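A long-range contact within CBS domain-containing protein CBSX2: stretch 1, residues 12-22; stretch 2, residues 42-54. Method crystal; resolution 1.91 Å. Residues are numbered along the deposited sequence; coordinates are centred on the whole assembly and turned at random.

Stretch 1 (12-22) PRQNLHVVKPS
Stretch 2 (42-54) VIDDNWTLVGVVS

Stretch 1 opens with a short 3-10 segment, Arg13 to Asn15, closed by Asn15 N to Pro12 O and Leu16 N to Arg13 O bonds, both 3.0 Å. From Leu16 to Lys20 the chain is extended, with phi between -78° and -130° and psi between 113° and 175°, until Pro21 (-60°/-25°) bends it. Stretch 2 forms a hairpin: Val42 and Ile43 end one strand, a type I turn runs from Asp44 to Trp47, and Leu49 to Ser54 return as the second strand. Val42 N bonds Gly51 O at 2.6 Å, Val50 N bonds Val42 O at 2.8 Å, and Asp44 N bonds Thr48 O at 2.9 Å. In the turn, Trp47 N reaches Asp44 O at 3.0 Å, while Asp44 (chi1 66°, p) turns OD1 back to accept from Asn46 N at 2.9 Å and Thr48 N at 3.1 Å. Trp47 itself takes a positive phi (71°/12°).

The stretches meet through a single beta bridge, Val19 with Val42, their CA atoms 5.0 Å apart, and the two chains run in the same general direction there. Ile43 N donates to Val19 O at 2.9 Å and 158°. Two CA-H...O contacts supplement it: Val42 CA to Val19 O at 3.2 Å, and Lys20 CA to Ile43 O at 3.3 Å.

Beta-branched and apolar side chains suit this extended junction. Val19 (m) sets CG2 4.0 Å from CG2 of Val42 (t) and 4.1 Å from CG1 of Val53 (p), a buried cluster. Val18 (m) points toward stretch 2; its CG2 lies 3.7 Å from CD1 of Ile43 (chi1 p, chi2 t), and its CG1 3.8 Å from CH2 of Trp47. Pro21, whose ring is compact and apolar, packs CD 3.6 Å from Val42 CG1 and CG 3.7 Å from Val50 CG2.

Trp47 (chi1 -89°, chi2 78°) gives the contact its largest covered surface. The extended Arg13 side chain (t, t, t, chi4 113°) lays its guanidinium flat over one ring face, with centres 4.0 Å apart and planes at 24°; NH2 comes within 3.0 Å of Trp47 CG. The planar cation suits the electron-rich indole: Arg13 CZ lies 4.0 Å from the centroid of the Trp47 six-membered ring, off-centre. At the ring edge, Leu16 (m, t) places CD1 4.3 Å from Trp47 CZ3.

Lys20 starts sideways, but its long chain (m, t, t, t) carries the ammonium to the turn, where NZ forms a hydrogen-bonded salt bridge with OD1 of Asp45 (m) at 2.7 Å.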

# COMPACT_ATOMS: atom_id res chain seq x y z
N PRO A 12 13.10 0.20 -8.93
CA PRO A 12 14.03 1.12 -9.60
C PRO A 12 13.82 2.55 -9.13
O PRO A 12 12.73 2.89 -8.67
CB PRO A 12 13.61 1.03 -11.07
CG PRO A 12 12.88 -0.26 -11.18
CD PRO A 12 12.19 -0.45 -9.88
N ARG A 13 14.85 3.37 -9.24
CA ARG A 13 14.79 4.79 -8.89
C ARG A 13 13.62 5.47 -9.59
O ARG A 13 12.93 6.30 -9.00
CB ARG A 13 16.11 5.45 -9.29
CG ARG A 13 16.31 6.92 -8.90
CD ARG A 13 17.64 7.39 -9.51
NE ARG A 13 18.02 8.76 -9.18
CZ ARG A 13 19.07 9.10 -8.43
NH1 ARG A 13 19.84 8.16 -7.89
NH2 ARG A 13 19.34 10.37 -8.19
N GLN A 14 13.38 5.10 -10.85
CA GLN A 14 12.37 5.78 -11.65
C GLN A 14 10.96 5.58 -11.11
O GLN A 14 10.04 6.31 -11.47
CB GLN A 14 12.44 5.37 -13.13
CG GLN A 14 12.32 3.87 -13.38
CD GLN A 14 13.67 3.19 -13.55
OE1 GLN A 14 14.65 3.56 -12.90
NE2 GLN A 14 13.72 2.21 -14.43
N ASN A 15 10.80 4.59 -10.23
CA ASN A 15 9.48 4.33 -9.65
C ASN A 15 9.37 4.75 -8.19
O ASN A 15 8.38 4.46 -7.53
CB ASN A 15 9.10 2.86 -9.84
CG ASN A 15 9.09 2.46 -11.31
OD1 ASN A 15 9.70 1.47 -11.70
ND2 ASN A 15 8.39 3.24 -12.12
N LEU A 16 10.39 5.45 -7.69
CA LEU A 16 10.35 5.95 -6.32
C LEU A 16 9.49 7.20 -6.24
O LEU A 16 9.32 7.92 -7.22
CB LEU A 16 11.75 6.30 -5.80
CG LEU A 16 12.74 5.14 -5.84
CD1 LEU A 16 14.16 5.49 -5.36
CD2 LEU A 16 12.20 3.84 -5.27
N HIS A 17 8.95 7.43 -5.05
CA HIS A 17 8.27 8.68 -4.74
C HIS A 17 8.99 9.28 -3.56
O HIS A 17 8.99 8.72 -2.46
CB HIS A 17 6.80 8.40 -4.44
CG HIS A 17 6.19 7.42 -5.39
ND1 HIS A 17 6.02 7.70 -6.74
CD2 HIS A 17 5.74 6.16 -5.21
CE1 HIS A 17 5.47 6.66 -7.33
NE2 HIS A 17 5.29 5.71 -6.43
N VAL A 18 9.65 10.41 -3.79
CA VAL A 18 10.51 11.00 -2.77
C VAL A 18 9.98 12.34 -2.34
O VAL A 18 9.26 13.01 -3.09
CB VAL A 18 11.95 11.19 -3.29
CG1 VAL A 18 12.57 9.85 -3.69
CG2 VAL A 18 11.96 12.15 -4.45
N VAL A 19 10.32 12.73 -1.12
CA VAL A 19 10.13 14.10 -0.66
C VAL A 19 11.44 14.58 -0.05
O VAL A 19 12.39 13.80 0.08
CB VAL A 19 9.01 14.21 0.39
CG1 VAL A 19 7.66 13.88 -0.25
CG2 VAL A 19 9.29 13.26 1.56
N LYS A 20 11.49 15.85 0.34
CA LYS A 20 12.66 16.39 1.00
C LYS A 20 12.29 16.84 2.40
O LYS A 20 11.11 16.93 2.72
CB LYS A 20 13.21 17.56 0.20
CG LYS A 20 13.49 17.21 -1.25
CD LYS A 20 14.17 18.37 -1.96
CE LYS A 20 14.47 18.03 -3.41
NZ LYS A 20 15.08 19.20 -4.10
N PRO A 21 13.28 17.10 3.26
CA PRO A 21 12.96 17.53 4.62
C PRO A 21 12.15 18.83 4.59
O PRO A 21 11.39 19.11 5.51
CB PRO A 21 14.32 17.77 5.24
CG PRO A 21 15.24 16.78 4.48
CD PRO A 21 14.73 16.87 3.07
N SER A 22 12.30 19.60 3.52
CA SER A 22 11.60 20.88 3.39
C SER A 22 10.20 20.75 2.79
O SER A 22 9.44 21.71 2.74
CB SER A 22 12.44 21.85 2.55
OG SER A 22 12.56 21.39 1.22
N VAL A 42 13.01 10.09 2.14
CA VAL A 42 13.31 11.50 2.11
C VAL A 42 14.74 11.69 1.62
O VAL A 42 15.67 11.08 2.16
CB VAL A 42 13.16 12.12 3.51
CG1 VAL A 42 13.20 13.65 3.43
CG2 VAL A 42 11.82 11.65 4.15
N ILE A 43 14.92 12.52 0.60
CA ILE A 43 16.23 12.82 0.07
C ILE A 43 16.54 14.30 0.23
O ILE A 43 15.64 15.09 0.53
CB ILE A 43 16.31 12.49 -1.43
CG1 ILE A 43 15.20 13.24 -2.19
CG2 ILE A 43 16.19 11.00 -1.65
CD1 ILE A 43 15.42 13.30 -3.68
N ASP A 44 17.80 14.68 0.05
CA ASP A 44 18.13 16.09 -0.07
C ASP A 44 18.21 16.46 -1.53
O ASP A 44 17.93 15.63 -2.41
CB ASP A 44 19.41 16.46 0.69
CG ASP A 44 20.66 15.83 0.09
OD1 ASP A 44 20.60 15.29 -1.04
OD2 ASP A 44 21.72 15.89 0.75
N ASP A 45 18.62 17.69 -1.80
CA ASP A 45 18.65 18.21 -3.16
C ASP A 45 19.51 17.38 -4.12
O ASP A 45 19.31 17.42 -5.34
CB ASP A 45 19.09 19.69 -3.15
CG ASP A 45 18.06 20.60 -2.48
OD1 ASP A 45 16.87 20.22 -2.40
OD2 ASP A 45 18.44 21.71 -2.05
N ASN A 46 20.46 16.62 -3.58
CA ASN A 46 21.37 15.82 -4.41
C ASN A 46 21.04 14.33 -4.41
O ASN A 46 21.86 13.50 -4.81
CB ASN A 46 22.83 16.02 -3.97
CG ASN A 46 23.24 17.48 -3.95
OD1 ASN A 46 23.72 17.98 -2.94
ND2 ASN A 46 23.05 18.17 -5.08
N TRP A 47 19.83 13.99 -3.97
CA TRP A 47 19.37 12.61 -3.95
C TRP A 47 20.05 11.74 -2.91
O TRP A 47 19.90 10.53 -2.92
CB TRP A 47 19.46 11.98 -5.35
CG TRP A 47 18.21 12.22 -6.08
CD1 TRP A 47 17.83 13.38 -6.70
CD2 TRP A 47 17.12 11.32 -6.22
NE1 TRP A 47 16.57 13.24 -7.23
CE2 TRP A 47 16.11 11.98 -6.95
CE3 TRP A 47 16.89 10.00 -5.81
CZ2 TRP A 47 14.90 11.37 -7.28
CZ3 TRP A 47 15.69 9.40 -6.12
CH2 TRP A 47 14.71 10.09 -6.86
N THR A 48 20.78 12.38 -2.00
CA THR A 48 21.28 11.67 -0.83
C THR A 48 20.09 11.28 0.04
O THR A 48 19.23 12.12 0.35
CB THR A 48 22.25 12.52 -0.01
OG1 THR A 48 23.32 12.94 -0.87
CG2 THR A 48 22.81 11.72 1.15
N LEU A 49 20.02 10.01 0.42
CA LEU A 49 18.95 9.52 1.27
C LEU A 49 19.19 10.07 2.67
O LEU A 49 20.25 9.85 3.25
CB LEU A 49 18.96 7.99 1.28
CG LEU A 49 17.84 7.16 1.91
CD1 LEU A 49 18.08 6.96 3.37
CD2 LEU A 49 16.48 7.78 1.66
N VAL A 50 18.24 10.84 3.20
CA VAL A 50 18.43 11.43 4.52
C VAL A 50 17.45 10.90 5.57
O VAL A 50 17.66 11.08 6.78
CB VAL A 50 18.37 12.97 4.48
CG1 VAL A 50 19.39 13.50 3.48
CG2 VAL A 50 16.95 13.46 4.14
N GLY A 51 16.39 10.24 5.12
CA GLY A 51 15.40 9.72 6.03
C GLY A 51 14.25 9.05 5.33
O GLY A 51 14.25 8.87 4.11
N VAL A 52 13.28 8.63 6.13
CA VAL A 52 12.06 8.04 5.62
C VAL A 52 10.92 8.64 6.44
O VAL A 52 11.12 9.04 7.59
CB VAL A 52 12.05 6.50 5.76
CG1 VAL A 52 13.20 5.88 4.93
CG2 VAL A 52 12.18 6.10 7.23
N VAL A 53 9.74 8.70 5.85
CA VAL A 53 8.58 9.26 6.55
C VAL A 53 7.34 8.50 6.12
O VAL A 53 7.21 8.12 4.95
CB VAL A 53 8.43 10.78 6.30
CG1 VAL A 53 8.07 11.06 4.85
CG2 VAL A 53 7.40 11.37 7.26
N SER A 54 6.45 8.24 7.08
CA SER A 54 5.25 7.47 6.82
C SER A 54 3.99 8.25 7.08
O SER A 54 4.04 9.30 7.72
CB SER A 54 5.24 6.24 7.71
OG SER A 54 6.36 5.43 7.42